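Local coordinates for protein probable ribosomal RNA small subunit methyltransferase (Thermus thermophilus, PDB 2ZWV) that probably methylates 16S ribosomal RNA of the small subunit, using S-adenosyl-L-methionine as methyl donor, at residues A120-A125 / K150-L155; L185-S190 / F207-V212; S216-E221 / Y365-A370. All coordinates share one frame; numbering follows the deposited sequence.

Interaction 1. Residues A120-A125 / K150-L155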
loop_
_atom_site.group_PDB
_atom_site.type_symbol
_atom_site.label_atom_id
_atom_site.label_comp_id
_atom_site.label_asym_id
_atom_site.label_seq_id
_atom_site.Cartn_x
_atom_site.Cartn_y
_atom_site.Cartn_z
ATOM N N ALA A 120 -1.287 -1.748 15.680
ATOM C CA ALA A 120 -2.133 -0.563 15.642
ATOM C C ALA A 120 -3.544 -1.013 15.284
ATOM O O ALA A 120 -4.527 -0.511 15.827
ATOM C CB ALA A 120 -1.618 0.414 14.604
ATOM N N SER A 121 -3.629 -1.969 14.363
ATOM C CA SER A 121 -4.912 -2.502 13.929
ATOM C C SER A 121 -5.580 -3.285 15.054
ATOM O O SER A 121 -6.803 -3.256 15.202
ATOM C CB SER A 121 -4.718 -3.409 12.711
ATOM O OG SER A 121 -4.210 -2.677 11.610
ATOM N N LEU A 122 -4.773 -3.993 15.842
ATOM C CA LEU A 122 -5.305 -4.772 16.952
ATOM C C LEU A 122 -5.930 -3.856 17.990
ATOM O O LEU A 122 -7.024 -4.122 18.478
ATOM C CB LEU A 122 -4.207 -5.616 17.604
ATOM C CG LEU A 122 -3.709 -6.830 16.813
ATOM C CD1 LEU A 122 -2.570 -7.503 17.569
ATOM C CD2 LEU A 122 -4.857 -7.812 16.586
ATOM N N VAL A 123 -5.229 -2.778 18.329
ATOM C CA VAL A 123 -5.744 -1.828 19.310
ATOM C C VAL A 123 -6.963 -1.106 18.745
ATOM O O VAL A 123 -7.911 -0.801 19.471
ATOM C CB VAL A 123 -4.677 -0.784 19.700
ATOM C CG1 VAL A 123 -5.272 0.238 20.661
ATOM C CG2 VAL A 123 -3.488 -1.484 20.343
ATOM N N ALA A 124 -6.936 -0.838 17.444
ATOM C CA ALA A 124 -8.048 -0.166 16.787
ATOM C C ALA A 124 -9.302 -1.024 16.929
ATOM O O ALA A 124 -10.390 -0.517 17.200
ATOM C CB ALA A 124 -7.727 0.060 15.312
ATOM N N ALA A 125 -9.136 -2.328 16.741
ATOM C CA ALA A 125 -10.245 -3.264 16.856
ATOM C C ALA A 125 -10.768 -3.296 18.285
ATOM O O ALA A 125 -11.978 -3.290 18.514
ATOM C CB ALA A 125 -9.797 -4.659 16.440
ATOM N N LYS A 150 -2.264 -14.072 20.628
ATOM C CA LYS A 150 -2.033 -13.996 22.065
ATOM C C LYS A 150 -1.988 -12.545 22.523
ATOM O O LYS A 150 -2.367 -12.235 23.651
ATOM C CB LYS A 150 -0.740 -14.728 22.438
ATOM C CG LYS A 150 -0.792 -16.213 22.092
ATOM C CD LYS A 150 0.262 -17.028 22.823
ATOM C CE LYS A 150 0.059 -18.519 22.569
ATOM N NZ LYS A 150 1.007 -19.390 23.320
ATOM N N GLU A 151 -1.536 -11.650 21.651
ATOM C CA GLU A 151 -1.492 -10.236 22.005
ATOM C C GLU A 151 -2.919 -9.697 21.998
ATOM O O GLU A 151 -3.291 -8.870 22.831
ATOM C CB GLU A 151 -0.623 -9.453 21.018
ATOM C CG GLU A 151 0.874 -9.622 21.258
ATOM C CD GLU A 151 1.722 -8.820 20.288
ATOM O OE1 GLU A 151 1.150 -8.046 19.490
ATOM O OE2 GLU A 151 2.964 -8.963 20.327
ATOM N N ALA A 152 -3.719 -10.185 21.057
ATOM C CA ALA A 152 -5.109 -9.767 20.952
ATOM C C ALA A 152 -5.865 -10.253 22.183
ATOM O O ALA A 152 -6.729 -9.551 22.707
ATOM C CB ALA A 152 -5.733 -10.343 19.693
ATOM N N ARG A 153 -5.535 -11.460 22.640
ATOM C CA ARG A 153 -6.174 -12.029 23.823
ATOM C C ARG A 153 -5.867 -11.192 25.056
ATOM O O ARG A 153 -6.725 -10.997 25.914
ATOM C CB ARG A 153 -5.694 -13.459 24.072
ATOM C CG ARG A 153 -6.697 -14.525 23.696
ATOM C CD ARG A 153 -6.631 -15.708 24.653
ATOM N NE ARG A 153 -5.328 -16.364 24.645
ATOM C CZ ARG A 153 -5.151 -17.664 24.431
ATOM N NH1 ARG A 153 -6.196 -18.451 24.204
ATOM N NH2 ARG A 153 -3.928 -18.176 24.443
ATOM N N ALA A 154 -4.634 -10.709 25.143
ATOM C CA ALA A 154 -4.222 -9.884 26.267
ATOM C C ALA A 154 -4.994 -8.568 26.259
ATOM O O ALA A 154 -5.363 -8.049 27.311
ATOM C CB ALA A 154 -2.727 -9.612 26.193
ATOM N N LEU A 155 -5.234 -8.037 25.065
ATOM C CA LEU A 155 -5.954 -6.777 24.909
ATOM C C LEU A 155 -7.443 -6.874 25.229
ATOM O O LEU A 155 -8.008 -5.981 25.858
ATOM C CB LEU A 155 -5.798 -6.255 23.478
ATOM C CG LEU A 155 -4.465 -5.640 23.049
ATOM C CD1 LEU A 155 -4.473 -5.418 21.545
ATOM C CD2 LEU A 155 -4.242 -4.326 23.784
#
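Leu-122 and Leu-155 reach each other with matching first torsions: each has CG anti to its own carbonyl carbon and beside the backbone N, at chi1 -73° and -74°. The meeting is unsymmetrical: Leu-155 brings a branch end, CD1, against the root of the other leucine, 4.0 Å from Leu-122 CB. The same methyl lies 4.2 Å from Val-123 CG2, so it rests between two consecutive residues of 120-125. Leu-122 sends its own branches outward, CD2 to the methyl of Ala-152 (CD2 to CB 4.1 Å) and CD1 to the carboxylate of Glu-151. There OE2 forms a salt bridge with Arg-147 of its own helix, and OE1 takes a hydrogen bond from Gln-119 NE2 on the partner helix. No hydrogen bond joins the two segments, whose axes come no closer than 10.2 Å and run 33° from parallel. Apolar packing, bordered by the Glu-151 to Gln-119 bridge, joins the two helices away from the cofactor site. Both lie on the N-terminal mixed sheet, whose strand order matches that of the C-terminal methyltransferase sheet; Leu-122 and Ala-152 touch Leu-137 of strand 133-140, and Ala-152 also Leu-173 of strand 168-175.

Interaction 2. Residues L185-S190 / F207-V212. With SAH (S-adenosyl-L-homocysteine), chain B.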
loop_
_atom_site.group_PDB
_atom_site.type_symbol
_atom_site.label_atom_id
_atom_site.label_comp_id
_atom_site.label_asym_id
_atom_site.label_seq_id
_atom_site.Cartn_x
_atom_site.Cartn_y
_atom_site.Cartn_z
ATOM N N LEU A 185 1.435 6.714 16.777
ATOM C CA LEU A 185 1.453 6.223 15.404
ATOM C C LEU A 185 2.476 6.904 14.501
ATOM O O LEU A 185 2.969 6.299 13.551
ATOM C CB LEU A 185 0.057 6.361 14.793
ATOM C CG LEU A 185 -1.042 5.573 15.512
ATOM C CD1 LEU A 185 -2.404 5.992 15.004
ATOM C CD2 LEU A 185 -0.822 4.091 15.302
ATOM N N TRP A 186 2.793 8.160 14.794
ATOM C CA TRP A 186 3.748 8.894 13.974
ATOM C C TRP A 186 5.200 8.782 14.411
ATOM O O TRP A 186 5.515 8.822 15.598
ATOM C CB TRP A 186 3.362 10.374 13.903
ATOM C CG TRP A 186 2.170 10.629 13.036
ATOM C CD1 TRP A 186 0.863 10.677 13.427
ATOM C CD2 TRP A 186 2.176 10.838 11.621
ATOM N NE1 TRP A 186 0.053 10.904 12.338
ATOM C CE2 TRP A 186 0.834 11.007 11.217
ATOM C CE3 TRP A 186 3.188 10.897 10.652
ATOM C CZ2 TRP A 186 0.474 11.233 9.884
ATOM C CZ3 TRP A 186 2.830 11.120 9.324
ATOM C CH2 TRP A 186 1.483 11.286 8.955
ATOM N N ARG A 187 6.075 8.633 13.422
ATOM C CA ARG A 187 7.513 8.543 13.645
ATOM C C ARG A 187 8.171 9.564 12.731
ATOM O O ARG A 187 7.596 9.964 11.717
ATOM C CB ARG A 187 8.046 7.150 13.304
ATOM C CG ARG A 187 7.668 6.051 14.287
ATOM C CD ARG A 187 8.326 4.735 13.889
ATOM N NE ARG A 187 9.784 4.844 13.863
ATOM C CZ ARG A 187 10.594 3.934 13.329
ATOM N NH1 ARG A 187 10.089 2.843 12.772
ATOM N NH2 ARG A 187 11.909 4.112 13.358
ATOM N N ALA A 188 9.379 9.982 13.084
ATOM C CA ALA A 188 10.094 10.960 12.283
ATOM C C ALA A 188 11.593 10.713 12.368
ATOM O O ALA A 188 12.098 10.265 13.396
ATOM C CB ALA A 188 9.763 12.369 12.770
ATOM N N PHE A 189 12.298 11.003 11.281
ATOM C CA PHE A 189 13.739 10.819 11.255
ATOM C C PHE A 189 14.383 11.804 10.291
ATOM O O PHE A 189 13.833 12.096 9.228
ATOM C CB PHE A 189 14.081 9.374 10.865
ATOM C CG PHE A 189 13.833 9.048 9.416
ATOM C CD1 PHE A 189 14.786 9.345 8.446
ATOM C CD2 PHE A 189 12.651 8.430 9.022
ATOM C CE1 PHE A 189 14.568 9.027 7.103
ATOM C CE2 PHE A 189 12.421 8.109 7.685
ATOM C CZ PHE A 189 13.383 8.408 6.724
ATOM N N SER A 190 15.541 12.328 10.673
ATOM C CA SER A 190 16.257 13.278 9.831
ATOM C C SER A 190 17.193 12.537 8.894
ATOM O O SER A 190 17.741 11.494 9.244
ATOM C CB SER A 190 17.055 14.270 10.682
ATOM O OG SER A 190 16.219 15.299 11.183
ATOM N N PHE A 207 7.074 1.751 3.463
ATOM C CA PHE A 207 8.290 1.119 2.970
ATOM C C PHE A 207 9.494 1.839 3.570
ATOM O O PHE A 207 9.485 3.062 3.714
ATOM C CB PHE A 207 8.362 1.216 1.446
ATOM C CG PHE A 207 9.693 0.814 0.874
ATOM C CD1 PHE A 207 10.056 -0.527 0.785
ATOM C CD2 PHE A 207 10.591 1.780 0.433
ATOM C CE1 PHE A 207 11.293 -0.899 0.263
ATOM C CE2 PHE A 207 11.834 1.419 -0.094
ATOM C CZ PHE A 207 12.185 0.075 -0.177
ATOM N N SER A 208 10.519 1.074 3.929
ATOM C CA SER A 208 11.747 1.632 4.493
ATOM C C SER A 208 11.511 2.625 5.630
ATOM O O SER A 208 11.957 3.773 5.572
ATOM C CB SER A 208 12.564 2.305 3.385
ATOM O OG SER A 208 13.807 2.780 3.879
ATOM N N ALA A 209 10.829 2.174 6.674
ATOM C CA ALA A 209 10.544 3.033 7.817
ATOM C C ALA A 209 11.810 3.371 8.603
ATOM O O ALA A 209 12.716 2.543 8.726
ATOM C CB ALA A 209 9.524 2.356 8.735
ATOM N N GLY A 210 11.873 4.598 9.115
ATOM C CA GLY A 210 13.013 5.013 9.915
ATOM C C GLY A 210 14.297 5.391 9.201
ATOM O O GLY A 210 15.232 5.876 9.837
ATOM N N LYS A 211 14.361 5.187 7.890
ATOM C CA LYS A 211 15.575 5.525 7.157
ATOM C C LYS A 211 15.349 5.601 5.654
ATOM O O LYS A 211 14.478 4.923 5.112
ATOM C CB LYS A 211 16.662 4.482 7.434
ATOM C CG LYS A 211 16.294 3.088 6.936
ATOM C CD LYS A 211 17.457 2.116 7.010
ATOM C CE LYS A 211 17.077 0.788 6.368
ATOM N NZ LYS A 211 18.185 -0.207 6.419
ATOM N N VAL A 212 16.140 6.429 4.978
ATOM C CA VAL A 212 16.031 6.549 3.530
ATOM C C VAL A 212 16.624 5.279 2.934
ATOM O O VAL A 212 17.732 4.880 3.290
ATOM C CB VAL A 212 16.822 7.757 2.990
ATOM C CG1 VAL A 212 16.670 7.849 1.473
ATOM C CG2 VAL A 212 16.329 9.030 3.650
HETATM N N SAH B . 9.373 5.650 -3.640
HETATM C CA SAH B . 9.490 5.304 -2.215
HETATM C CB SAH B . 8.854 3.936 -1.961
HETATM C CG SAH B . 9.429 2.787 -2.493
HETATM S SD SAH B . 8.713 1.217 -2.200
HETATM C C SAH B . 10.969 5.261 -1.828
HETATM O O SAH B . 11.233 5.158 -0.605
HETATM O OXT SAH B . 11.802 5.329 -2.751
HETATM C "C5'" SAH B . 7.410 1.159 -3.483
HETATM C "C4'" SAH B . 6.233 2.097 -3.205
HETATM O "O4'" SAH B . 5.225 1.837 -4.200
HETATM C "C3'" SAH B . 5.600 1.764 -1.851
HETATM O "O3'" SAH B . 5.136 2.962 -1.224
HETATM C "C2'" SAH B . 4.408 0.902 -2.261
HETATM O "O2'" SAH B . 3.388 1.001 -1.265
HETATM C "C1'" SAH B . 3.985 1.706 -3.488
HETATM N N9 SAH B . 2.971 0.982 -4.290
HETATM C C8 SAH B . 2.731 -0.329 -4.252
HETATM N N7 SAH B . 1.744 -0.625 -5.097
HETATM C C5 SAH B . 1.353 0.502 -5.675
HETATM C C6 SAH B . 0.383 0.822 -6.624
HETATM N N6 SAH B . -0.409 -0.121 -7.123
HETATM N N1 SAH B . 0.248 2.096 -7.005
HETATM C C2 SAH B . 1.015 3.047 -6.496
HETATM N N3 SAH B . 1.940 2.785 -5.594
HETATM C C4 SAH B . 2.135 1.526 -5.163
HETATM O O HOH W 1 12.403 1.301 11.674
#
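Phe-189 lays one face of its ring on the peptide that joins Gly-210 to Lys-211. Gly-210 C sits 3.4 Å above the ring plane, off-centre, and Lys-211 N is 3.5 Å from Phe-189 CE2. At chi1 72° CG is tucked between the backbone N and carbonyl carbon, which turns the ring flat onto the turn. The Arg-187 guanidinium also lies with a face over Gly-210 N, NH2 3.7 Å from Gly-210 CA. Apolar contact continues at the ring edge, where Val-212 CG2 lies in plane, 3.9 Å from Phe-189 CE1. An alanine at Phe-189 would remove this ring and is likely to open a gap beside the Gly-210 peptide and Val-212.

Among the polar contacts, a water at the guanidinium edge accepts from Arg-187 NH1 at 3.0 Å and donates to Ala-209 O. Inside the type II turn 208-211, Ser-208 OG donates to Lys-211 O at 2.6 Å, tilted 31° from the carbonyl plane.

Ligand contact belongs to Phe-207, whose ring has the sulfur SD of S-adenosyl-L-homocysteine over one face, 3.3 Å from Phe-207 CG, and Ser-208 CB over the other. The turn thus lies between the bound S-adenosyl-L-homocysteine and strand 187-193, which pairs with strand 196-202 in an antiparallel hairpin; Val-212, just before helix 214-227, also touches Phe-200 of strand 196-202.

Interaction 3. Residues S216-E221 / Y365-A370. With SAH (S-adenosyl-L-homocysteine), chain B.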
loop_
_atom_site.group_PDB
_atom_site.type_symbol
_atom_site.label_atom_id
_atom_site.label_comp_id
_atom_site.label_asym_id
_atom_site.label_seq_id
_atom_site.Cartn_x
_atom_site.Cartn_y
_atom_site.Cartn_z
ATOM N N SER A 216 16.896 4.246 -3.175
ATOM C CA SER A 216 16.315 5.547 -3.471
ATOM C C SER A 216 17.404 6.601 -3.579
ATOM O O SER A 216 17.352 7.485 -4.432
ATOM C CB SER A 216 15.330 5.939 -2.368
ATOM O OG SER A 216 14.296 4.979 -2.250
ATOM N N LEU A 217 18.391 6.504 -2.697
ATOM C CA LEU A 217 19.495 7.449 -2.683
ATOM C C LEU A 217 20.323 7.295 -3.956
ATOM O O LEU A 217 20.774 8.280 -4.541
ATOM C CB LEU A 217 20.369 7.198 -1.452
ATOM C CG LEU A 217 21.168 8.392 -0.924
ATOM C CD1 LEU A 217 20.208 9.485 -0.464
ATOM C CD2 LEU A 217 22.047 7.942 0.233
ATOM N N LEU A 218 20.509 6.050 -4.385
ATOM C CA LEU A 218 21.290 5.766 -5.581
ATOM C C LEU A 218 20.638 6.362 -6.828
ATOM O O LEU A 218 21.324 6.882 -7.710
ATOM C CB LEU A 218 21.450 4.255 -5.758
ATOM C CG LEU A 218 22.501 3.792 -6.767
ATOM C CD1 LEU A 218 23.884 4.149 -6.243
ATOM C CD2 LEU A 218 22.393 2.290 -6.981
ATOM N N LEU A 219 19.313 6.285 -6.900
ATOM C CA LEU A 219 18.585 6.817 -8.047
ATOM C C LEU A 219 18.773 8.330 -8.143
ATOM O O LEU A 219 19.068 8.858 -9.215
ATOM C CB LEU A 219 17.095 6.473 -7.935
ATOM C CG LEU A 219 16.189 6.842 -9.116
ATOM C CD1 LEU A 219 14.929 5.994 -9.068
ATOM C CD2 LEU A 219 15.847 8.329 -9.091
ATOM N N LEU A 220 18.606 9.017 -7.018
ATOM C CA LEU A 220 18.758 10.470 -6.975
ATOM C C LEU A 220 20.181 10.884 -7.334
ATOM O O LEU A 220 20.397 11.903 -7.997
ATOM C CB LEU A 220 18.397 10.995 -5.584
ATOM C CG LEU A 220 16.914 10.911 -5.203
ATOM C CD1 LEU A 220 16.721 11.382 -3.775
ATOM C CD2 LEU A 220 16.092 11.762 -6.156
ATOM N N GLU A 221 21.154 10.092 -6.894
ATOM C CA GLU A 221 22.550 10.383 -7.194
ATOM C C GLU A 221 22.779 10.268 -8.696
ATOM O O GLU A 221 23.461 11.096 -9.298
ATOM C CB GLU A 221 23.467 9.416 -6.437
ATOM C CG GLU A 221 23.594 9.745 -4.954
ATOM C CD GLU A 221 24.313 8.665 -4.167
ATOM O OE1 GLU A 221 24.807 7.699 -4.787
ATOM O OE2 GLU A 221 24.385 8.785 -2.927
ATOM N N TYR A 365 22.546 -1.901 -5.780
ATOM C CA TYR A 365 21.337 -1.791 -6.581
ATOM C C TYR A 365 21.744 -1.271 -7.949
ATOM O O TYR A 365 22.864 -0.788 -8.130
ATOM C CB TYR A 365 20.360 -0.805 -5.934
ATOM C CG TYR A 365 19.787 -1.278 -4.615
ATOM C CD1 TYR A 365 18.665 -2.110 -4.573
ATOM C CD2 TYR A 365 20.377 -0.908 -3.406
ATOM C CE1 TYR A 365 18.146 -2.562 -3.358
ATOM C CE2 TYR A 365 19.867 -1.355 -2.188
ATOM C CZ TYR A 365 18.753 -2.179 -2.172
ATOM O OH TYR A 365 18.245 -2.618 -0.970
ATOM N N LYS A 366 20.840 -1.368 -8.913
ATOM C CA LYS A 366 21.135 -0.874 -10.247
ATOM C C LYS A 366 20.125 0.184 -10.655
ATOM O O LYS A 366 18.920 0.013 -10.476
ATOM C CB LYS A 366 21.130 -2.017 -11.264
ATOM C CG LYS A 366 19.818 -2.770 -11.365
ATOM C CD LYS A 366 19.918 -3.890 -12.388
ATOM C CE LYS A 366 18.633 -4.701 -12.454
ATOM N NZ LYS A 366 18.771 -5.869 -13.373
ATOM N N VAL A 367 20.633 1.286 -11.189
ATOM C CA VAL A 367 19.783 2.373 -11.644
ATOM C C VAL A 367 19.733 2.313 -13.165
ATOM O O VAL A 367 20.764 2.439 -13.826
ATOM C CB VAL A 367 20.347 3.745 -11.217
ATOM C CG1 VAL A 367 19.468 4.866 -11.762
ATOM C CG2 VAL A 367 20.425 3.821 -9.701
ATOM N N LEU A 368 18.538 2.092 -13.708
ATOM C CA LEU A 368 18.351 2.022 -15.150
ATOM C C LEU A 368 17.766 3.337 -15.647
ATOM O O LEU A 368 17.082 4.045 -14.907
ATOM C CB LEU A 368 17.429 0.858 -15.515
ATOM C CG LEU A 368 17.914 -0.512 -15.022
ATOM C CD1 LEU A 368 16.969 -1.598 -15.507
ATOM C CD2 LEU A 368 19.334 -0.776 -15.522
ATOM N N PHE A 369 18.041 3.648 -16.909
ATOM C CA PHE A 369 17.594 4.887 -17.533
ATOM C C PHE A 369 17.038 4.621 -18.932
ATOM O O PHE A 369 17.456 3.685 -19.615
ATOM C CB PHE A 369 18.790 5.845 -17.610
ATOM C CG PHE A 369 18.550 7.071 -18.443
ATOM C CD1 PHE A 369 17.993 8.218 -17.886
ATOM C CD2 PHE A 369 18.915 7.085 -19.784
ATOM C CE1 PHE A 369 17.807 9.366 -18.659
ATOM C CE2 PHE A 369 18.734 8.222 -20.564
ATOM C CZ PHE A 369 18.181 9.365 -20.002
ATOM N N ALA A 370 16.088 5.447 -19.351
ATOM C CA ALA A 370 15.494 5.303 -20.675
ATOM C C ALA A 370 14.912 6.634 -21.118
ATOM O O ALA A 370 14.429 7.410 -20.294
ATOM C CB ALA A 370 14.404 4.234 -20.652
HETATM N N SAH B . 9.373 5.650 -3.640
HETATM C CA SAH B . 9.490 5.304 -2.215
HETATM C CB SAH B . 8.854 3.936 -1.961
HETATM C CG SAH B . 9.429 2.787 -2.493
HETATM S SD SAH B . 8.713 1.217 -2.200
HETATM C C SAH B . 10.969 5.261 -1.828
HETATM O O SAH B . 11.233 5.158 -0.605
HETATM O OXT SAH B . 11.802 5.329 -2.751
HETATM C "C5'" SAH B . 7.410 1.159 -3.483
HETATM C "C4'" SAH B . 6.233 2.097 -3.205
HETATM O "O4'" SAH B . 5.225 1.837 -4.200
HETATM C "C3'" SAH B . 5.600 1.764 -1.851
HETATM O "O3'" SAH B . 5.136 2.962 -1.224
HETATM C "C2'" SAH B . 4.408 0.902 -2.261
HETATM O "O2'" SAH B . 3.388 1.001 -1.265
HETATM C "C1'" SAH B . 3.985 1.706 -3.488
HETATM N N9 SAH B . 2.971 0.982 -4.290
HETATM C C8 SAH B . 2.731 -0.329 -4.252
HETATM N N7 SAH B . 1.744 -0.625 -5.097
HETATM C C5 SAH B . 1.353 0.502 -5.675
HETATM C C6 SAH B . 0.383 0.822 -6.624
HETATM N N6 SAH B . -0.409 -0.121 -7.123
HETATM N N1 SAH B . 0.248 2.096 -7.005
HETATM C C2 SAH B . 1.015 3.047 -6.496
HETATM N N3 SAH B . 1.940 2.785 -5.594
HETATM C C4 SAH B . 2.135 1.526 -5.163
#
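Leu-218 and Val-367 meet obliquely, with the methyl CG2 of Val-367 pressed against the branch point of the leucine, 3.6 Å from Leu-218 CG. Leu-218 CD2 lies nearly as close to that methyl, at 3.7 Å. With CG anti to the backbone N (chi1 -166°), Leu-218 also carries CD2 to the residue just before the strand, 3.3 Å from Tyr-365 O and 3.8 Å from Tyr-365 CB. Tyr-365 meets the leucine through CB, while its ring leads off toward Pro-214 and Ala-215 at the beginning of the helix. Val-367 CG2 approaches the helix backbone, 3.9 Å from Leu-219 CA. No hydrogen bond joins the segments.

One turn before Leu-219, Ser-216 OG donates to the carboxylate oxygen OXT of S-adenosyl-L-homocysteine at 2.6 Å and also bonds Asn-305, so the same helix supplies a hydrogen-bond donor to the cofactor site. The axes of 216-221 and 366-370 are 42° apart in direction; helix 214-227 lies against one face of the C-terminal mixed sheet, whose strand order 3-2-1-4-5-7-6 marks the class I (Rossmann-like) methyltransferase fold. There Leu-219 and Tyr-365 touch Val-339 of strand 334-340, and strand 366-371 runs antiparallel between that strand and 358-362.

From the N terminus, interaction 1 comes first: it closes a loop from helix 115-128 through strand 133-140 to helix 145-156, within the first mixed sheet and its helices. Interaction 2 closes a short loop that contains the hairpin 187-193/196-202 and ends beside the bound S-adenosyl-L-homocysteine. Interaction 3 then spans 143 residues, from helix 214-227 to strand 366-371, enclosing much of the second sheet. The three loops follow in series, neither nesting nor crossing. Interactions 1 and 2 touch where Ala-120 CB meets Leu-185 CD2 at 3.8 Å. Interactions 2 and 3 adjoin in sequence and share S-adenosyl-L-homocysteine, whereas interactions 1 and 3 have centres about 40 Å apart.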